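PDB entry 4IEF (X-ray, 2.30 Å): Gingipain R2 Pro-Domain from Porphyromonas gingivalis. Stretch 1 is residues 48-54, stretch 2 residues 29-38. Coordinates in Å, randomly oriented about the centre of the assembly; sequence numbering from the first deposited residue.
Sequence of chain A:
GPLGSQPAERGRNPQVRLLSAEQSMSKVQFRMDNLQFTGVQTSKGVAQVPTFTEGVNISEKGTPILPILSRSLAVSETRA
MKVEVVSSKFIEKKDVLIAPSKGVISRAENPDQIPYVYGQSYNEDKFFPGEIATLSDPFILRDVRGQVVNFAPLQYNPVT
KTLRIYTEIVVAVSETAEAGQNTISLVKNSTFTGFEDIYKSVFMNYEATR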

# COMPACT_ATOMS: atom_id res chain seq x y z
N GLN A 48 -32.20 4.11 -10.40
CA GLN A 48 -31.57 3.03 -9.65
C GLN A 48 -30.05 3.01 -9.80
O GLN A 48 -29.54 3.09 -10.91
CB GLN A 48 -32.14 1.66 -10.08
CG GLN A 48 -33.65 1.50 -9.88
CD GLN A 48 -34.11 1.68 -8.45
OE1 GLN A 48 -33.50 1.19 -7.50
NE2 GLN A 48 -35.22 2.40 -8.27
N VAL A 49 -29.35 2.90 -8.66
CA VAL A 49 -27.90 2.77 -8.61
C VAL A 49 -27.62 1.27 -8.42
O VAL A 49 -27.89 0.73 -7.34
CB VAL A 49 -27.19 3.66 -7.54
CG1 VAL A 49 -25.70 3.34 -7.46
CG2 VAL A 49 -27.40 5.14 -7.82
N PRO A 50 -27.14 0.56 -9.46
CA PRO A 50 -26.87 -0.88 -9.29
C PRO A 50 -25.57 -1.14 -8.52
O PRO A 50 -24.61 -0.39 -8.66
CB PRO A 50 -26.76 -1.39 -10.74
CG PRO A 50 -27.03 -0.21 -11.63
CD PRO A 50 -26.79 1.01 -10.82
N THR A 51 -25.57 -2.19 -7.68
CA THR A 51 -24.42 -2.63 -6.89
C THR A 51 -24.37 -4.15 -6.87
O THR A 51 -25.42 -4.79 -6.81
CB THR A 51 -24.44 -2.09 -5.44
OG1 THR A 51 -25.71 -2.34 -4.84
CG2 THR A 51 -24.08 -0.62 -5.35
N PHE A 52 -23.16 -4.73 -6.91
CA PHE A 52 -22.94 -6.17 -6.81
C PHE A 52 -21.57 -6.41 -6.18
O PHE A 52 -20.72 -5.52 -6.20
CB PHE A 52 -23.10 -6.90 -8.17
CG PHE A 52 -22.15 -6.55 -9.30
CD1 PHE A 52 -20.91 -7.17 -9.40
CD2 PHE A 52 -22.55 -5.68 -10.31
CE1 PHE A 52 -20.05 -6.87 -10.46
CE2 PHE A 52 -21.68 -5.38 -11.37
CZ PHE A 52 -20.43 -5.97 -11.44
N THR A 53 -21.37 -7.61 -5.59
CA THR A 53 -20.11 -7.99 -4.93
C THR A 53 -18.93 -7.80 -5.90
O THR A 53 -18.94 -8.31 -7.02
CB THR A 53 -20.18 -9.43 -4.40
OG1 THR A 53 -21.46 -9.64 -3.79
CG2 THR A 53 -19.08 -9.73 -3.40
N GLU A 54 -17.93 -7.00 -5.45
CA GLU A 54 -16.69 -6.64 -6.15
C GLU A 54 -16.97 -5.74 -7.39
O GLU A 54 -16.07 -5.50 -8.21
CB GLU A 54 -15.89 -7.90 -6.53
CG GLU A 54 -14.38 -7.74 -6.49
CD GLU A 54 -13.60 -8.93 -6.99
OE1 GLU A 54 -14.07 -10.08 -6.82
OE2 GLU A 54 -12.50 -8.72 -7.55
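Stretch 2 29-38: QFRMDNLQFT

Stretch 2 enters as a strand through Gln29-Arg31, passes through a loop at Met32-Leu35 and becomes extended again at Gln36-Thr38, where it pairs with strand Gln48-Thr51. The two strands run antiparallel, with 147° between their N-to-C directions and a closest approach of 4.3 Å between their axes. In register, Val49 lies across from Thr38, Pro50 from Phe37 and Thr51 from Gln36, with CA-CA distances of 4.9, 4.5 and 5.1 Å.

The outer two pairs carry the hydrogen bonds, and each is closed in both directions. Val49 N donates to Thr38 O at 2.7 Å, and Thr38 N donates to Val49 O at 2.9 Å. Two residues along, Thr51 N reaches Gln36 O at 2.8 Å while Gln36 N reaches Thr51 O at 2.7 Å, the latter nearly straight at 170°. Pro50, which has no amide hydrogen to offer, occupies the non-hydrogen-bonded position between them. The same carbonyls also receive CA-H...O contacts: Pro50 CA lies 3.3 Å from Gln36 O, and Leu35 CA 3.3 Å from Thr51 O. Thr51 OG1 adds only a weak hydrogen bond to Gln36 O, at 3.5 Å.

Beyond the ladder, Asp33 holds Thr53 through both backbone and side chain. Thr53 N donates to Asp33 O at 3.1 Å, and Thr53 OG1 donates to Asp33 OD1 at 2.7 Å; Asp33 OD2 is satisfied elsewhere in the structure. Thr53 OG1 also accepts from a water at 2.5 Å, and this water in turn accepts from Asn34 ND2 at 2.9 Å, so the hydroxyl is used as both donor and acceptor. At the other end, a second water donates to Gln48 OE1 at 2.8 Å and to Phe37 O at 3.0 Å, bridging the side chain of one strand to the backbone of the other.

Side chains alternate about the sheet. Val49, Thr51, Gln36 and Thr38 share one face, although the end of Gln36 leads away; Pro50 and Phe37 share the other, with Pro50 CB 3.7 Å from Phe37 CE2. Phe52, chi1 in the p well, has the largest area covered by stretch 2. Met32 CE lies over one face of its ring, Met32 SD is 4.2 Å from the ring centroid, and Phe30 directs an edge toward the ring in an offset edge-to-face pair, centroids 5.9 Å apart and planes at 71°. Leu35 CD1 completes this apolar cluster, 4.4 Å from Phe52 CD2.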

# COMPACT_ATOMS: atom_id res chain seq x y z
N GLN A 29 -14.29 -17.23 -15.32
CA GLN A 29 -15.73 -17.24 -15.20
C GLN A 29 -16.19 -16.17 -14.21
O GLN A 29 -15.68 -16.07 -13.09
CB GLN A 29 -16.23 -18.63 -14.75
CG GLN A 29 -17.68 -18.65 -14.25
CD GLN A 29 -18.15 -20.02 -13.85
OE1 GLN A 29 -18.32 -20.91 -14.68
NE2 GLN A 29 -18.38 -20.22 -12.55
N PHE A 30 -17.15 -15.37 -14.64
CA PHE A 30 -17.83 -14.38 -13.82
C PHE A 30 -19.24 -14.86 -13.59
O PHE A 30 -19.89 -15.35 -14.53
CB PHE A 30 -17.84 -12.98 -14.46
CG PHE A 30 -18.86 -12.04 -13.86
CD1 PHE A 30 -20.17 -12.01 -14.33
CD2 PHE A 30 -18.54 -11.23 -12.77
CE1 PHE A 30 -21.14 -11.21 -13.72
CE2 PHE A 30 -19.50 -10.39 -12.19
CZ PHE A 30 -20.79 -10.39 -12.66
N ARG A 31 -19.74 -14.69 -12.37
CA ARG A 31 -21.12 -14.97 -12.02
C ARG A 31 -21.64 -13.83 -11.17
O ARG A 31 -20.92 -13.35 -10.28
CB ARG A 31 -21.28 -16.34 -11.35
CG ARG A 31 -21.41 -17.49 -12.34
CD ARG A 31 -21.43 -18.83 -11.65
NE ARG A 31 -21.72 -19.91 -12.59
CZ ARG A 31 -21.65 -21.21 -12.30
NH1 ARG A 31 -21.29 -21.60 -11.08
NH2 ARG A 31 -21.93 -22.12 -13.22
N MET A 32 -22.85 -13.34 -11.48
CA MET A 32 -23.48 -12.23 -10.76
C MET A 32 -23.74 -12.63 -9.31
O MET A 32 -24.31 -13.69 -9.04
CB MET A 32 -24.78 -11.78 -11.46
CG MET A 32 -25.43 -10.55 -10.82
SD MET A 32 -24.35 -9.08 -10.79
CE MET A 32 -24.61 -8.46 -12.45
N ASP A 33 -23.31 -11.77 -8.37
CA ASP A 33 -23.48 -12.04 -6.95
C ASP A 33 -24.01 -10.81 -6.24
O ASP A 33 -23.47 -9.71 -6.40
CB ASP A 33 -22.15 -12.51 -6.34
CG ASP A 33 -22.28 -13.01 -4.91
OD1 ASP A 33 -21.96 -12.24 -3.99
OD2 ASP A 33 -22.72 -14.17 -4.73
N ASN A 34 -25.08 -11.00 -5.45
CA ASN A 34 -25.77 -10.01 -4.62
C ASN A 34 -26.09 -8.69 -5.39
O ASN A 34 -25.81 -7.59 -4.90
CB ASN A 34 -24.94 -9.72 -3.34
CG ASN A 34 -25.68 -8.97 -2.25
OD1 ASN A 34 -26.89 -9.09 -2.08
ND2 ASN A 34 -24.95 -8.20 -1.47
N LEU A 35 -26.69 -8.81 -6.59
CA LEU A 35 -27.07 -7.63 -7.36
C LEU A 35 -28.21 -6.88 -6.65
O LEU A 35 -29.26 -7.46 -6.37
CB LEU A 35 -27.48 -7.97 -8.80
CG LEU A 35 -28.03 -6.80 -9.65
CD1 LEU A 35 -26.91 -5.86 -10.10
CD2 LEU A 35 -28.82 -7.31 -10.83
N GLN A 36 -27.96 -5.60 -6.31
CA GLN A 36 -28.94 -4.74 -5.62
C GLN A 36 -29.11 -3.42 -6.36
O GLN A 36 -28.22 -3.02 -7.12
CB GLN A 36 -28.52 -4.46 -4.15
CG GLN A 36 -28.16 -5.71 -3.34
CD GLN A 36 -28.84 -5.84 -2.00
OE1 GLN A 36 -28.18 -5.93 -0.97
NE2 GLN A 36 -30.16 -5.97 -2.01
N PHE A 37 -30.24 -2.74 -6.13
CA PHE A 37 -30.55 -1.45 -6.73
C PHE A 37 -30.94 -0.47 -5.64
O PHE A 37 -31.80 -0.78 -4.81
CB PHE A 37 -31.66 -1.59 -7.79
CG PHE A 37 -31.27 -2.43 -8.99
CD1 PHE A 37 -31.58 -3.78 -9.04
CD2 PHE A 37 -30.60 -1.86 -10.06
CE1 PHE A 37 -31.22 -4.56 -10.14
CE2 PHE A 37 -30.23 -2.64 -11.16
CZ PHE A 37 -30.54 -3.99 -11.19
N THR A 38 -30.27 0.68 -5.60
CA THR A 38 -30.52 1.75 -4.62
C THR A 38 -31.23 2.90 -5.34
O THR A 38 -30.72 3.43 -6.34
CB THR A 38 -29.19 2.19 -3.96
OG1 THR A 38 -28.52 1.03 -3.45
CG2 THR A 38 -29.38 3.21 -2.85
O HOH W 1 -22.07 -8.05 -1.96
O HOH W 2 -34.53 0.35 -5.04